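Local coordinates for mutual gliding-motility protein MglA (Myxococcus xanthus DK 1622, PDB 6H17) that binds and hydrolyses GTP as an intracellular switch that coordinates adventurous and social gliding motility and controls the direction and speed of gliding, at residues Glu108-Asn113 and Asn147-Glu152; Glu118-Asn123 and Tyr129-Ile134; Ser2-Ser7 and Arg68-Arg73. One frame throughout, in Å; residues are numbered along the deposited sequence. Where two conformers were deposited one is given.

In the fold
Three contacts sample this small-GTPase fold from one end to the other. Along the chain interaction 3 closes first; interaction 2 is then nested inside the loop that interaction 1 closes. Interactions 1 and 2 share helix 110-125, the first at its N-terminal end and the second further along, their centres about 21 Å apart. Interaction 3 lies on the other side of the chain's centre from interaction 1, about 39 Å between centres, and about 26 Å from interaction 2. It joins the ends of strands 3-5 and 71-78, both of which pair with strand 10-18. Interaction 1 is thus near the nucleotide end, interaction 2 packs the loop after the helix back against it, and interaction 3 belongs to the sheet's distant margin.

Interaction 1 of 3, residues Glu108-Asn113 and Asn147-Glu152. With SO4 (sulfate ion), chain D.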
loop_
_atom_site.group_PDB
_atom_site.type_symbol
_atom_site.label_atom_id
_atom_site.label_comp_id
_atom_site.label_asym_id
_atom_site.label_seq_id
_atom_site.Cartn_x
_atom_site.Cartn_y
_atom_site.Cartn_z
ATOM N N GLU A 108 -11.481 17.723 5.247
ATOM C CA GLU A 108 -11.249 18.463 4.011
ATOM C C GLU A 108 -10.759 17.578 2.874
ATOM O O GLU A 108 -10.901 17.950 1.701
ATOM C CB GLU A 108 -10.222 19.573 4.277
ATOM C CG GLU A 108 -10.686 20.646 5.261
ATOM C CD GLU A 108 -10.337 20.345 6.719
ATOM O OE1 GLU A 108 -9.982 19.195 7.064
ATOM O OE2 GLU A 108 -10.419 21.288 7.536
ATOM N N ARG A 109 -10.197 16.420 3.193
ATOM C CA ARG A 109 -9.604 15.535 2.205
ATOM C C ARG A 109 -10.502 14.369 1.840
ATOM O O ARG A 109 -10.064 13.474 1.116
ATOM C CB ARG A 109 -8.248 15.029 2.698
ATOM C CG ARG A 109 -7.224 16.151 2.867
ATOM C CD ARG A 109 -6.866 16.793 1.544
ATOM N NE ARG A 109 -5.983 15.944 0.748
ATOM C CZ ARG A 109 -5.736 16.101 -0.552
ATOM N NH1 ARG A 109 -6.333 17.058 -1.262
ATOM N NH2 ARG A 109 -4.895 15.299 -1.163
ATOM N N MET A 110 -11.752 14.358 2.286
ATOM C CA MET A 110 -12.622 13.236 1.950
ATOM C C MET A 110 -12.853 13.128 0.453
ATOM O O MET A 110 -12.862 12.020 -0.090
ATOM C CB MET A 110 -13.952 13.309 2.705
ATOM C CG MET A 110 -14.890 12.129 2.375
ATOM S SD MET A 110 -14.154 10.494 2.687
ATOM C CE MET A 110 -14.397 10.322 4.453
ATOM N N GLU A 111 -13.071 14.247 -0.242
ATOM C CA GLU A 111 -13.275 14.153 -1.683
ATOM C C GLU A 111 -12.043 13.562 -2.346
ATOM O O GLU A 111 -12.157 12.754 -3.266
ATOM C CB GLU A 111 -13.605 15.513 -2.293
ATOM C CG GLU A 111 -15.073 15.897 -2.178
ATOM C CD GLU A 111 -15.518 16.846 -3.281
ATOM O OE1 GLU A 111 -14.765 17.020 -4.264
ATOM O OE2 GLU A 111 -16.620 17.423 -3.166
ATOM N N ALA A 112 -10.853 13.989 -1.906
ATOM C CA ALA A 112 -9.620 13.472 -2.474
ATOM C C ALA A 112 -9.477 11.983 -2.195
ATOM O O ALA A 112 -9.029 11.231 -3.065
ATOM C CB ALA A 112 -8.424 14.262 -1.948
ATOM N N ASN A 113 -9.871 11.533 -0.993
ATOM C CA ASN A 113 -9.888 10.103 -0.704
ATOM C C ASN A 113 -10.771 9.363 -1.695
ATOM O O ASN A 113 -10.381 8.339 -2.253
ATOM C CB ASN A 113 -10.446 9.823 0.690
ATOM C CG ASN A 113 -9.504 10.198 1.811
ATOM O OD1 ASN A 113 -8.278 10.114 1.674
ATOM N ND2 ASN A 113 -10.073 10.552 2.955
ATOM N N ASN A 147 -9.463 17.578 13.095
ATOM C CA ASN A 147 -10.388 17.602 11.972
ATOM C C ASN A 147 -10.565 16.221 11.336
ATOM O O ASN A 147 -11.135 16.134 10.240
ATOM C CB ASN A 147 -9.940 18.651 10.936
ATOM C CG ASN A 147 -8.471 18.487 10.485
ATOM O OD1 ASN A 147 -7.595 18.142 11.275
ATOM N ND2 ASN A 147 -8.202 18.813 9.223
ATOM N N ALA A 148 -10.127 15.151 11.990
ATOM C CA ALA A 148 -10.353 13.804 11.486
ATOM C C ALA A 148 -11.828 13.440 11.564
ATOM O O ALA A 148 -12.498 13.691 12.572
ATOM C CB ALA A 148 -9.541 12.797 12.299
ATOM N N VAL A 149 -12.323 12.827 10.492
ATOM C CA VAL A 149 -13.670 12.251 10.457
ATOM C C VAL A 149 -13.735 11.065 11.411
ATOM O O VAL A 149 -12.728 10.427 11.709
ATOM C CB VAL A 149 -13.912 11.837 8.986
ATOM C CG1 VAL A 149 -15.160 10.993 8.810
ATOM C CG2 VAL A 149 -13.988 13.093 8.110
ATOM N N THR A 150 -14.926 10.765 11.920
ATOM C CA THR A 150 -15.010 9.621 12.822
ATOM C C THR A 150 -14.743 8.323 12.054
ATOM O O THR A 150 -14.919 8.240 10.837
ATOM C CB THR A 150 -16.378 9.528 13.504
ATOM O OG1 THR A 150 -17.347 9.109 12.536
ATOM C CG2 THR A 150 -16.785 10.837 14.117
ATOM N N VAL A 151 -14.298 7.296 12.781
ATOM C CA VAL A 151 -13.978 6.028 12.130
ATOM C C VAL A 151 -15.220 5.443 11.466
ATOM O O VAL A 151 -15.166 4.916 10.351
ATOM C CB VAL A 151 -13.347 5.044 13.131
ATOM C CG1 VAL A 151 -13.226 3.664 12.473
ATOM C CG2 VAL A 151 -12.008 5.540 13.585
ATOM N N GLU A 152 -16.362 5.529 12.140
ATOM C CA GLU A 152 -17.592 5.006 11.568
ATOM C C GLU A 152 -17.918 5.707 10.260
ATOM O O GLU A 152 -18.364 5.072 9.301
ATOM C CB GLU A 152 -18.736 5.177 12.562
ATOM C CG GLU A 152 -20.036 4.547 12.103
ATOM C CD GLU A 152 -21.171 4.748 13.094
ATOM O OE1 GLU A 152 -22.260 4.181 12.868
ATOM O OE2 GLU A 152 -20.977 5.472 14.095
HETATM S S SO4 D . -4.105 16.694 -4.608
HETATM O O1 SO4 D . -3.458 15.785 -3.663
HETATM O O2 SO4 D . -4.486 15.942 -5.809
HETATM O O3 SO4 D . -5.316 17.283 -4.043
HETATM O O4 SO4 D . -3.134 17.723 -4.976
#
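E108 and N147 meet through one hydrogen bond, N147 ND2 to E108 OE1 at 2.8 Å. It is fairly straight (159°) and reaches OE1 on its syn side, with the acceptor close to the plane of the N147 amide. N147 CG stands between its backbone N and carbonyl carbon (chi1 53°), and E108, bent at chi2, brings OE1 to meet the amide. The two side chains cross at about a right angle, the carboxylate and amide planes turned 70° apart. E108 was deposited in two conformers, and this bond holds for the one described. The apolar part is loose: M110 CE comes no nearer to V149 CG1 than 4.5 Å.

On the same turn, R109 points elsewhere and holds a sulfate, probably from the crystallisation liquor, with NH1 on O3 (3.0 Å) and NH2 on O1 (2.9 Å). One face of its guanidinium lies on A112 CB, 3.5 Å from the plane, and NH2 also donates to G21 O. With an alanine here, G21 O and the two sulfate oxygens would probably lose these donors and A112 its flat cover.

Further out, N147 ND2 also donates to Q106 OE1, and V149 O accepts from R143 of the predicted GTP-binding NKRD sequence. The arrangement belongs to the nucleotide end of the Ras-like fold, where the loop following the N-K-x-D motif packs beside the one following strand 98-104.

Interaction 2 of 3, residues Glu118-Asn123 and Tyr129-Ile134; sequences ENLRIN and YDLNKI
L120 and L131 are brought together by matching first torsions: in each, CG stands opposite the backbone N (chi1 175° and -178°), and the two branched ends then cross at about a right angle. L120 CD2 touches L131 CD1 at 4.0 Å, with the other L131 methyl, CD2, 4.2 Å from that same L120 CD2. L131 CD2 also rests against R121 CB at 4.2 Å, so L131 spans two successive residues of the helix.

The backbones approach here as well, and one water joins them, donating to R121 O (2.9 Å) and accepting from L131 N (2.9 Å). Beyond CB, R121 turns away from L131. In the conformer given, one of two deposited, it grips E118 side-on, NE reaching OE2 at 3.0 Å in a nearly straight bond (177°) and NH2 reaching OE1 at 2.7 Å. In the loop, D130 OD1 accepts from N132 N at 2.9 Å, an Asx turn that shapes the chain around L131.

L131 also packs on L124, so the loop leading to strand 136-141 folds back along helix 110-125, while N119 and N123 bind Y18 of strand 10-18 and D86 of helix 86-93.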
loop_
_atom_site.group_PDB
_atom_site.type_symbol
_atom_site.label_atom_id
_atom_site.label_comp_id
_atom_site.label_asym_id
_atom_site.label_seq_id
_atom_site.Cartn_x
_atom_site.Cartn_y
_atom_site.Cartn_z
ATOM N N GLU A 118 -11.499 5.652 -6.287
ATOM C CA GLU A 118 -12.057 5.334 -7.595
ATOM C C GLU A 118 -10.954 5.184 -8.640
ATOM O O GLU A 118 -11.014 4.290 -9.502
ATOM C CB GLU A 118 -13.081 6.391 -8.004
ATOM C CG GLU A 118 -13.643 6.161 -9.393
ATOM C CD GLU A 118 -14.517 4.925 -9.517
ATOM O OE1 GLU A 118 -14.985 4.669 -10.653
ATOM O OE2 GLU A 118 -14.739 4.197 -8.521
ATOM N N ASN A 119 -9.939 6.047 -8.582
ATOM C CA ASN A 119 -8.798 5.942 -9.478
ATOM C C ASN A 119 -8.081 4.611 -9.319
ATOM O O ASN A 119 -7.642 4.023 -10.317
ATOM C CB ASN A 119 -7.868 7.124 -9.189
ATOM C CG ASN A 119 -6.640 7.145 -10.048
ATOM O OD1 ASN A 119 -5.527 6.979 -9.539
ATOM N ND2 ASN A 119 -6.810 7.389 -11.337
ATOM N N LEU A 120 -7.939 4.122 -8.079
ATOM C CA LEU A 120 -7.377 2.791 -7.856
ATOM C C LEU A 120 -8.206 1.728 -8.567
ATOM O O LEU A 120 -7.665 0.854 -9.254
ATOM C CB LEU A 120 -7.324 2.491 -6.357
ATOM C CG LEU A 120 -6.877 1.084 -5.944
ATOM C CD1 LEU A 120 -5.483 0.751 -6.448
ATOM C CD2 LEU A 120 -6.977 0.951 -4.418
ATOM N N ARG A 121 -9.526 1.777 -8.388
ATOM C CA ARG A 121 -10.388 0.778 -9.016
ATOM C C ARG A 121 -10.255 0.815 -10.531
ATOM O O ARG A 121 -10.136 -0.232 -11.178
ATOM C CB ARG A 121 -11.833 1.020 -8.578
ATOM C CG ARG A 121 -12.813 -0.027 -9.077
ATOM C CD ARG A 121 -14.246 0.346 -8.726
ATOM N NE ARG A 121 -14.765 1.392 -9.605
ATOM C CZ ARG A 121 -15.212 1.174 -10.839
ATOM N NH1 ARG A 121 -15.197 -0.051 -11.342
ATOM N NH2 ARG A 121 -15.669 2.181 -11.572
ATOM N N ILE A 122 -10.261 2.019 -11.114
ATOM C CA ILE A 122 -10.167 2.164 -12.557
ATOM C C ILE A 122 -8.817 1.694 -13.063
ATOM O O ILE A 122 -8.732 0.993 -14.077
ATOM C CB ILE A 122 -10.447 3.634 -12.945
ATOM C CG1 ILE A 122 -11.906 4.006 -12.686
ATOM C CG2 ILE A 122 -10.018 3.879 -14.397
ATOM C CD1 ILE A 122 -12.908 3.313 -13.586
ATOM N N ASN A 123 -7.740 2.069 -12.381
ATOM C CA ASN A 123 -6.413 1.685 -12.853
ATOM C C ASN A 123 -6.223 0.183 -12.768
ATOM O O ASN A 123 -5.587 -0.413 -13.649
ATOM C CB ASN A 123 -5.332 2.445 -12.092
ATOM C CG ASN A 123 -5.168 3.857 -12.612
ATOM O OD1 ASN A 123 -5.635 4.198 -13.705
ATOM N ND2 ASN A 123 -4.510 4.691 -11.844
ATOM N N TYR A 129 -7.052 -6.159 -13.744
ATOM C CA TYR A 129 -7.262 -6.598 -12.377
ATOM C C TYR A 129 -8.628 -6.113 -11.898
ATOM O O TYR A 129 -9.311 -5.346 -12.583
ATOM C CB TYR A 129 -6.146 -6.036 -11.477
ATOM C CG TYR A 129 -4.739 -6.600 -11.717
ATOM C CD1 TYR A 129 -4.258 -6.856 -13.000
ATOM C CD2 TYR A 129 -3.888 -6.840 -10.652
ATOM C CE1 TYR A 129 -2.972 -7.362 -13.200
ATOM C CE2 TYR A 129 -2.614 -7.341 -10.837
ATOM C CZ TYR A 129 -2.156 -7.599 -12.107
ATOM O OH TYR A 129 -0.881 -8.098 -12.285
ATOM N N ASP A 130 -9.011 -6.554 -10.696
ATOM C CA ASP A 130 -10.282 -6.196 -10.065
ATOM C C ASP A 130 -10.035 -5.926 -8.585
ATOM O O ASP A 130 -9.604 -6.826 -7.859
ATOM C CB ASP A 130 -11.293 -7.341 -10.238
ATOM C CG ASP A 130 -12.660 -7.043 -9.622
ATOM O OD1 ASP A 130 -12.849 -5.991 -8.993
ATOM O OD2 ASP A 130 -13.570 -7.883 -9.791
ATOM N N LEU A 131 -10.305 -4.690 -8.132
ATOM C CA LEU A 131 -10.103 -4.336 -6.728
ATOM C C LEU A 131 -10.895 -5.237 -5.786
ATOM O O LEU A 131 -10.481 -5.458 -4.640
ATOM C CB LEU A 131 -10.484 -2.871 -6.487
ATOM C CG LEU A 131 -10.290 -2.332 -5.080
ATOM C CD1 LEU A 131 -8.848 -2.529 -4.628
ATOM C CD2 LEU A 131 -10.665 -0.867 -5.019
ATOM N N ASN A 132 -12.037 -5.760 -6.248
ATOM C CA ASN A 132 -12.887 -6.574 -5.392
ATOM C C ASN A 132 -12.271 -7.926 -5.063
ATOM O O ASN A 132 -12.688 -8.560 -4.090
ATOM C CB ASN A 132 -14.228 -6.842 -6.079
ATOM C CG ASN A 132 -15.067 -5.602 -6.221
ATOM O OD1 ASN A 132 -14.865 -4.621 -5.510
ATOM N ND2 ASN A 132 -16.028 -5.639 -7.138
ATOM N N LYS A 133 -11.316 -8.387 -5.858
ATOM C CA LYS A 133 -10.732 -9.708 -5.694
ATOM C C LYS A 133 -9.340 -9.700 -5.088
ATOM O O LYS A 133 -8.956 -10.672 -4.435
ATOM C CB LYS A 133 -10.649 -10.395 -7.059
ATOM C CG LYS A 133 -11.998 -10.637 -7.696
ATOM C CD LYS A 133 -11.845 -11.534 -8.908
ATOM C CE LYS A 133 -12.454 -10.923 -10.157
ATOM N NZ LYS A 133 -13.705 -11.628 -10.546
ATOM N N ILE A 134 -8.583 -8.629 -5.282
ATOM C CA ILE A 134 -7.169 -8.579 -4.918
ATOM C C ILE A 134 -7.022 -8.428 -3.406
ATOM O O ILE A 134 -7.876 -7.813 -2.749
ATOM C CB ILE A 134 -6.484 -7.437 -5.694
ATOM C CG1 ILE A 134 -4.962 -7.562 -5.687
ATOM C CG2 ILE A 134 -6.886 -6.102 -5.133
ATOM C CD1 ILE A 134 -4.268 -6.483 -6.518
HETATM O O HOH W 1 -10.988 -2.777 -10.191
#

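Interaction 3 of 3, residues Ser2-Ser7 and Arg68-Arg73; sequences SFINYS and RGFKTR. With SO4 (sulfate ion), chain E.
Sulfate oxygen O2 of chain E is gripped by two nitrogens of R73, in the segment whose F70 meets I4 and Y6. R73 NH1 donates at 2.8 Å and R73 NH2 at 3.1 Å, the shared oxygen lying at the edge of the guanidinium, near its plane. NH2 also donates to T72 O at 2.9 Å, from above the carbonyl plane, which helps fix how the group is turned. The sulfate is probably from the crystallisation liquor and takes no part in the contact between the segments.

That contact is apolar and centres on the F70 ring. I4 brings its CG2 methyl to F70 CE2 at 3.9 Å, and Y6 brings CE1 to F70 CZ, also at 3.9 Å. The two rings form an oblique aromatic pair, inclined at 77° with centroids 5.9 Å apart. The same I4 methyl sits over the middle of the Y6 ring, 3.5 Å from its plane, and so touches both aromatics. F70 CG lies opposite its own carbonyl carbon (chi1 -66°), and this turn brings CE2 and CZ up against the I4-Y6 pair. Just before it, G69 has a positive phi (87°), at which a CB would be jammed against R68 O.

R9 ties the segments from outside: it donates to Y6 O and G69 O and makes a cation-pi contact with F70. I4 and F70 both also touch I11 of strand 10-18. That strand pairs antiparallel with 3-5 and parallel with 71-78, so the contact spans across it: a small hydrophobic cluster at the surface, where an N-terminal beta hairpin joins the mixed sheet of the Ras-like GTPase fold.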
loop_
_atom_site.group_PDB
_atom_site.type_symbol
_atom_site.label_atom_id
_atom_site.label_comp_id
_atom_site.label_asym_id
_atom_site.label_seq_id
_atom_site.Cartn_x
_atom_site.Cartn_y
_atom_site.Cartn_z
ATOM N N SER A 2 2.887 -11.521 -8.866
ATOM C CA SER A 2 4.056 -12.132 -8.227
ATOM C C SER A 2 4.942 -12.727 -9.303
ATOM O O SER A 2 4.492 -13.009 -10.412
ATOM C CB SER A 2 3.617 -13.210 -7.259
ATOM O OG SER A 2 2.867 -14.207 -7.929
ATOM N N PHE A 3 6.212 -12.914 -8.975
ATOM C CA PHE A 3 7.119 -13.654 -9.838
ATOM C C PHE A 3 7.647 -14.842 -9.049
ATOM O O PHE A 3 8.187 -14.665 -7.953
ATOM C CB PHE A 3 8.287 -12.791 -10.298
ATOM C CG PHE A 3 9.294 -13.560 -11.093
ATOM C CD1 PHE A 3 8.941 -14.120 -12.303
ATOM C CD2 PHE A 3 10.576 -13.767 -10.611
ATOM C CE1 PHE A 3 9.851 -14.856 -13.036
ATOM C CE2 PHE A 3 11.494 -14.500 -11.344
ATOM C CZ PHE A 3 11.128 -15.045 -12.557
ATOM N N ILE A 4 7.470 -16.041 -9.587
ATOM C CA ILE A 4 7.944 -17.265 -8.954
ATOM C C ILE A 4 9.003 -17.876 -9.854
ATOM O O ILE A 4 8.740 -18.165 -11.033
ATOM C CB ILE A 4 6.812 -18.267 -8.687
ATOM C CG1 ILE A 4 5.681 -17.595 -7.903
ATOM C CG2 ILE A 4 7.350 -19.502 -7.959
ATOM C CD1 ILE A 4 4.529 -18.510 -7.574
ATOM N N ASN A 5 10.202 -18.060 -9.313
ATOM C CA ASN A 5 11.284 -18.753 -10.011
ATOM C C ASN A 5 11.385 -20.135 -9.374
ATOM O O ASN A 5 11.896 -20.280 -8.261
ATOM C CB ASN A 5 12.566 -17.938 -9.892
ATOM C CG ASN A 5 13.711 -18.518 -10.700
ATOM O OD1 ASN A 5 13.782 -19.712 -10.930
ATOM N ND2 ASN A 5 14.663 -17.658 -11.066
ATOM N N TYR A 6 10.881 -21.158 -10.067
ATOM C CA TYR A 6 10.856 -22.505 -9.518
ATOM C C TYR A 6 12.233 -23.153 -9.520
ATOM O O TYR A 6 12.442 -24.161 -8.826
ATOM C CB TYR A 6 9.842 -23.362 -10.277
ATOM C CG TYR A 6 8.403 -22.991 -9.998
ATOM C CD1 TYR A 6 7.746 -23.497 -8.888
ATOM C CD2 TYR A 6 7.704 -22.144 -10.842
ATOM C CE1 TYR A 6 6.428 -23.163 -8.619
ATOM C CE2 TYR A 6 6.379 -21.805 -10.581
ATOM C CZ TYR A 6 5.753 -22.330 -9.465
ATOM O OH TYR A 6 4.443 -22.013 -9.179
ATOM N N SER A 7 13.181 -22.610 -10.286
ATOM C CA SER A 7 14.533 -23.148 -10.263
ATOM C C SER A 7 15.282 -22.641 -9.043
ATOM O O SER A 7 15.829 -23.442 -8.270
ATOM C CB SER A 7 15.264 -22.770 -11.551
ATOM O OG SER A 7 14.667 -23.414 -12.653
ATOM N N ARG A 68 6.636 -22.511 2.351
ATOM C CA ARG A 68 7.587 -23.595 2.541
ATOM C C ARG A 68 8.263 -23.927 1.222
ATOM O O ARG A 68 7.596 -24.096 0.199
ATOM C CB ARG A 68 6.840 -24.825 3.065
ATOM C CG ARG A 68 7.633 -26.110 3.007
ATOM C CD ARG A 68 8.382 -26.378 4.275
ATOM N NE ARG A 68 8.132 -27.752 4.703
ATOM C CZ ARG A 68 7.388 -28.092 5.753
ATOM N NH1 ARG A 68 7.215 -29.369 6.045
ATOM N NH2 ARG A 68 6.832 -27.162 6.522
ATOM N N GLY A 69 9.590 -24.052 1.247
ATOM C CA GLY A 69 10.359 -24.443 0.080
ATOM C C GLY A 69 10.767 -23.310 -0.834
ATOM O O GLY A 69 11.348 -23.583 -1.899
ATOM N N PHE A 70 10.489 -22.073 -0.461
ATOM C CA PHE A 70 10.847 -20.896 -1.244
ATOM C C PHE A 70 11.398 -19.828 -0.306
ATOM O O PHE A 70 11.163 -19.858 0.907
ATOM C CB PHE A 70 9.618 -20.291 -1.962
ATOM C CG PHE A 70 9.025 -21.178 -3.020
ATOM C CD1 PHE A 70 8.080 -22.129 -2.692
ATOM C CD2 PHE A 70 9.408 -21.057 -4.345
ATOM C CE1 PHE A 70 7.536 -22.957 -3.667
ATOM C CE2 PHE A 70 8.869 -21.865 -5.320
ATOM C CZ PHE A 70 7.936 -22.819 -4.985
ATOM N N LYS A 71 12.184 -18.910 -0.871
ATOM C CA LYS A 71 12.476 -17.622 -0.251
ATOM C C LYS A 71 11.475 -16.632 -0.827
ATOM O O LYS A 71 11.363 -16.502 -2.053
ATOM C CB LYS A 71 13.901 -17.176 -0.609
ATOM C CG LYS A 71 14.252 -15.717 -0.242
ATOM C CD LYS A 71 15.676 -15.326 -0.673
ATOM C CE LYS A 71 15.769 -15.022 -2.164
ATOM N NZ LYS A 71 15.265 -13.663 -2.546
ATOM N N THR A 72 10.746 -15.938 0.045
ATOM C CA THR A 72 9.724 -15.001 -0.368
ATOM C C THR A 72 10.106 -13.626 0.136
ATOM O O THR A 72 10.437 -13.455 1.313
ATOM C CB THR A 72 8.343 -15.389 0.173
ATOM O OG1 THR A 72 8.007 -16.695 -0.306
ATOM C CG2 THR A 72 7.290 -14.401 -0.283
ATOM N N ARG A 73 10.068 -12.665 -0.765
ATOM C CA ARG A 73 10.345 -11.282 -0.403
ATOM C C ARG A 73 9.196 -10.411 -0.875
ATOM O O ARG A 73 8.619 -10.646 -1.942
ATOM C CB ARG A 73 11.669 -10.802 -0.988
ATOM C CG ARG A 73 12.910 -11.507 -0.409
ATOM C CD ARG A 73 13.112 -11.230 1.079
ATOM N NE ARG A 73 14.259 -11.978 1.631
ATOM C CZ ARG A 73 14.179 -13.123 2.316
ATOM N NH1 ARG A 73 15.296 -13.696 2.760
ATOM N NH2 ARG A 73 13.007 -13.689 2.581
HETATM S S SO4 E . 14.466 -15.917 5.660
HETATM O O1 SO4 E . 14.120 -17.238 6.232
HETATM O O2 SO4 E . 14.379 -15.961 4.191
HETATM O O3 SO4 E . 13.498 -14.924 6.147
HETATM O O4 SO4 E . 15.804 -15.522 6.087
#